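PDB 2NVO: Ro sixty-related protein, RSR from Deinococcus radiodurans, which binds several small RNAs that accumulate during recovery from ultraviolet irradiation and contributes to the resistance of the bacterium to that radiation. Local coordinates for residues 77-80 with 81-84; 136-139 with 140-144. One frame throughout, in Å; residues are numbered along the deposited sequence.

Interaction 1. Residues 77-80 with 81-84; sequences QRDA and ALAL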
# COMPACT_ATOMS: atom_id res chain seq x y z
N GLN A 77 -4.02 23.80 -16.32
CA GLN A 77 -4.22 25.12 -16.90
C GLN A 77 -5.54 25.17 -17.66
O GLN A 77 -6.36 26.07 -17.46
CB GLN A 77 -3.08 25.47 -17.85
CG GLN A 77 -1.75 25.66 -17.15
CD GLN A 77 -1.83 26.72 -16.07
OE1 GLN A 77 -2.16 27.88 -16.34
NE2 GLN A 77 -1.50 26.33 -14.84
N ARG A 78 -5.74 24.17 -18.52
CA ARG A 78 -6.91 24.09 -19.39
C ARG A 78 -8.22 24.01 -18.62
O ARG A 78 -9.16 24.76 -18.89
CB ARG A 78 -6.77 22.90 -20.33
CG ARG A 78 -7.51 23.06 -21.65
CD ARG A 78 -7.53 21.77 -22.45
NE ARG A 78 -6.34 20.96 -22.23
CZ ARG A 78 -6.35 19.73 -21.73
NH1 ARG A 78 -5.22 19.06 -21.57
NH2 ARG A 78 -7.51 19.17 -21.40
N ASP A 79 -8.29 23.11 -17.65
CA ASP A 79 -9.51 22.90 -16.86
C ASP A 79 -9.19 22.47 -15.42
O ASP A 79 -9.37 21.31 -15.05
CB ASP A 79 -10.42 21.88 -17.55
CG ASP A 79 -11.79 21.76 -16.89
OD1 ASP A 79 -12.00 22.32 -15.79
OD2 ASP A 79 -12.67 21.08 -17.47
N ALA A 80 -8.73 23.43 -14.62
CA ALA A 80 -8.41 23.17 -13.22
C ALA A 80 -9.61 22.67 -12.44
O ALA A 80 -9.47 21.93 -11.46
CB ALA A 80 -7.84 24.43 -12.57
N ALA A 81 -10.81 23.06 -12.86
CA ALA A 81 -12.02 22.67 -12.15
C ALA A 81 -12.28 21.16 -12.22
O ALA A 81 -12.67 20.54 -11.24
CB ALA A 81 -13.24 23.45 -12.67
N LEU A 82 -12.07 20.57 -13.39
CA LEU A 82 -12.30 19.14 -13.51
C LEU A 82 -11.11 18.38 -12.91
O LEU A 82 -11.29 17.33 -12.29
CB LEU A 82 -12.60 18.72 -14.95
CG LEU A 82 -11.63 17.85 -15.76
CD1 LEU A 82 -12.38 16.82 -16.55
CD2 LEU A 82 -10.77 18.70 -16.67
N ALA A 83 -9.91 18.92 -13.08
CA ALA A 83 -8.73 18.37 -12.44
C ALA A 83 -9.03 18.19 -10.96
O ALA A 83 -8.72 17.15 -10.37
CB ALA A 83 -7.53 19.29 -12.63
N LEU A 84 -9.66 19.19 -10.37
CA LEU A 84 -9.98 19.19 -8.95
C LEU A 84 -11.10 18.20 -8.62
O LEU A 84 -11.05 17.52 -7.59
CB LEU A 84 -10.41 20.59 -8.52
CG LEU A 84 -9.95 21.14 -7.17
CD1 LEU A 84 -10.99 22.12 -6.63
CD2 LEU A 84 -9.68 20.05 -6.16
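Asp-79 leaves helical backbone angles between helix 70-78 and helix 80-93, and its carbonyl turns onto the first turn of the second helix, where Ala-83 N donates to Asp-79 O over 3.1 Å in a nearly straight bond, 171° at the hydrogen. The same residue is the N-cap of that helix. Its side chain reaches forward, with CG anti to the backbone N (chi1 -172°), and brings OD1 to 3.0 Å from Leu-82 N. This amide approaches from above the carboxylate plane, 59° out of it, and has a second, weak bond to Asp-79 O. The carboxylate thus takes the Leu-82 N-H, which has no i-4 carbonyl within its own helix, while the Asp-79 carbonyl starts the regular series at Ala-83 N; the negative charge probably interacts favourably with the positive end of the helix dipole. The Leu-82 side chain crosses that of Asp-79 at about a right angle, but its CD2 comes unusually close to the carboxylate and both its torsions are far from staggered, so its exact placement is doubtful. The next i to i+4 bond is Leu-84 N to Ala-80 O (3.0 Å). Arg-78, at the end of the preceding helix, forms salt bridges with Glu-74 and Asp-40. From this first turn, the methyls of Ala-80 and Ala-83 rest on Ile-109 of helix 100-112, while Leu-84 reaches Leu-106 and Ile-109 of that helix and Ala-121 of helix 116-129, so the capped turn packs against the next helices of the TROVE domain.

Interaction 2. Residues 136-139 with 140-144; sequences LLHF and LAFAD
Leu-136 O accepts from Leu-140 N at 3.1 Å, the first of five successive i to i+4 bonds in the last turns of the alpha-helix 133-143, part of the helical-repeat TROVE domain and of the region inferred by similarity to bind RNA. Ala-141 N is likewise taken by Leu-137 O, and Phe-142 N by His-138 O. Ala-143 N and Phe-139 O follow, 2.9 Å apart, and Asp-144 N to Leu-140 O is the last. Asp-144 OD2 is satisfied by the indole N-H of Trp-182. Among the side chains, Leu-140 lies against Phe-139, CD2 to CD2 at 3.9 Å, and Phe-139 CE2 also meets the methyl of Ala-143. Leu-136 and Leu-140 both face helix 151-163, whereas Phe-142 touches Leu-104 and Ala-107 of helix 100-112. A chi1 of -164° swings the His-138 imidazole away from its own N, alongside the carbonyl carbon, and carries it along the helix to Phe-142. The two ring planes meet at 32°, their centroids 4.6 Å apart, and Phe-142 CE2 sits over one face of the imidazole, 3.5 Å above its plane and offset toward the rim.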
# COMPACT_ATOMS: atom_id res chain seq x y z
N LEU A 136 0.39 16.77 4.85
CA LEU A 136 0.44 18.24 4.76
C LEU A 136 1.85 18.74 4.47
O LEU A 136 2.04 19.66 3.68
CB LEU A 136 -0.06 18.89 6.04
CG LEU A 136 0.15 20.41 6.06
CD1 LEU A 136 -0.70 21.10 4.98
CD2 LEU A 136 -0.11 20.99 7.44
N LEU A 137 2.85 18.14 5.12
CA LEU A 137 4.23 18.57 4.91
C LEU A 137 4.70 18.16 3.52
O LEU A 137 5.54 18.82 2.92
CB LEU A 137 5.15 18.00 5.98
CG LEU A 137 4.74 18.46 7.39
CD1 LEU A 137 5.66 17.87 8.44
CD2 LEU A 137 4.66 20.01 7.49
N HIS A 138 4.13 17.07 3.02
CA HIS A 138 4.45 16.56 1.70
C HIS A 138 3.82 17.46 0.64
O HIS A 138 4.43 17.79 -0.37
CB HIS A 138 3.94 15.12 1.57
CG HIS A 138 4.53 14.36 0.42
ND1 HIS A 138 4.03 13.15 -0.01
CD2 HIS A 138 5.57 14.65 -0.40
CE1 HIS A 138 4.74 12.72 -1.04
NE2 HIS A 138 5.68 13.61 -1.29
N PHE A 139 2.59 17.88 0.90
CA PHE A 139 1.91 18.81 0.02
C PHE A 139 2.72 20.10 -0.11
O PHE A 139 2.90 20.63 -1.20
CB PHE A 139 0.50 19.09 0.55
CG PHE A 139 -0.13 20.32 -0.02
CD1 PHE A 139 -0.92 20.25 -1.14
CD2 PHE A 139 0.10 21.56 0.57
CE1 PHE A 139 -1.49 21.39 -1.67
CE2 PHE A 139 -0.46 22.69 0.05
CZ PHE A 139 -1.26 22.61 -1.07
N LEU A 140 3.22 20.60 1.02
CA LEU A 140 4.04 21.82 1.04
C LEU A 140 5.35 21.68 0.26
O LEU A 140 5.82 22.63 -0.36
CB LEU A 140 4.33 22.23 2.49
CG LEU A 140 3.12 22.72 3.30
CD1 LEU A 140 3.54 23.03 4.72
CD2 LEU A 140 2.47 23.93 2.62
N ALA A 141 5.96 20.50 0.31
CA ALA A 141 7.14 20.22 -0.50
C ALA A 141 6.82 20.32 -2.00
O ALA A 141 7.66 20.75 -2.78
CB ALA A 141 7.72 18.86 -0.17
N PHE A 142 5.61 19.92 -2.40
CA PHE A 142 5.18 20.06 -3.79
C PHE A 142 4.87 21.52 -4.13
O PHE A 142 5.22 22.01 -5.21
CB PHE A 142 3.93 19.22 -4.09
CG PHE A 142 4.17 17.73 -4.15
CD1 PHE A 142 5.18 17.21 -4.96
CD2 PHE A 142 3.37 16.86 -3.43
CE1 PHE A 142 5.39 15.83 -5.02
CE2 PHE A 142 3.59 15.48 -3.48
CZ PHE A 142 4.59 14.97 -4.28
N ALA A 143 4.20 22.21 -3.21
CA ALA A 143 3.75 23.58 -3.45
C ALA A 143 4.89 24.60 -3.46
O ALA A 143 4.81 25.61 -4.16
CB ALA A 143 2.69 23.98 -2.43
N ASP A 144 5.94 24.35 -2.69
CA ASP A 144 6.97 25.37 -2.52
C ASP A 144 7.76 25.61 -3.80
O ASP A 144 8.52 26.57 -3.90
CB ASP A 144 7.88 25.13 -1.29
CG ASP A 144 8.86 23.97 -1.46
OD1 ASP A 144 9.14 23.54 -2.61
OD2 ASP A 144 9.38 23.49 -0.42

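Both contacts are local to helices of the TROVE domain, and interaction 1 closes in sequence well before interaction 2 opens. Their centres are 20 Å apart and their nearest atoms about 9 Å, so they do not touch; helix 100-112 is a shared neighbour, packing against the start of helix 80-93 in one case and the end of helix 133-143 in the other. Interaction 1 begins a helix, whereas interaction 2 covers the closing turns of one. Only 136-144 falls within the inferred RNA-binding region. Neither lies at the calcium site of the VWFA-like domain, where Ser-372, Ser-374 and Glu-467 hold the ion.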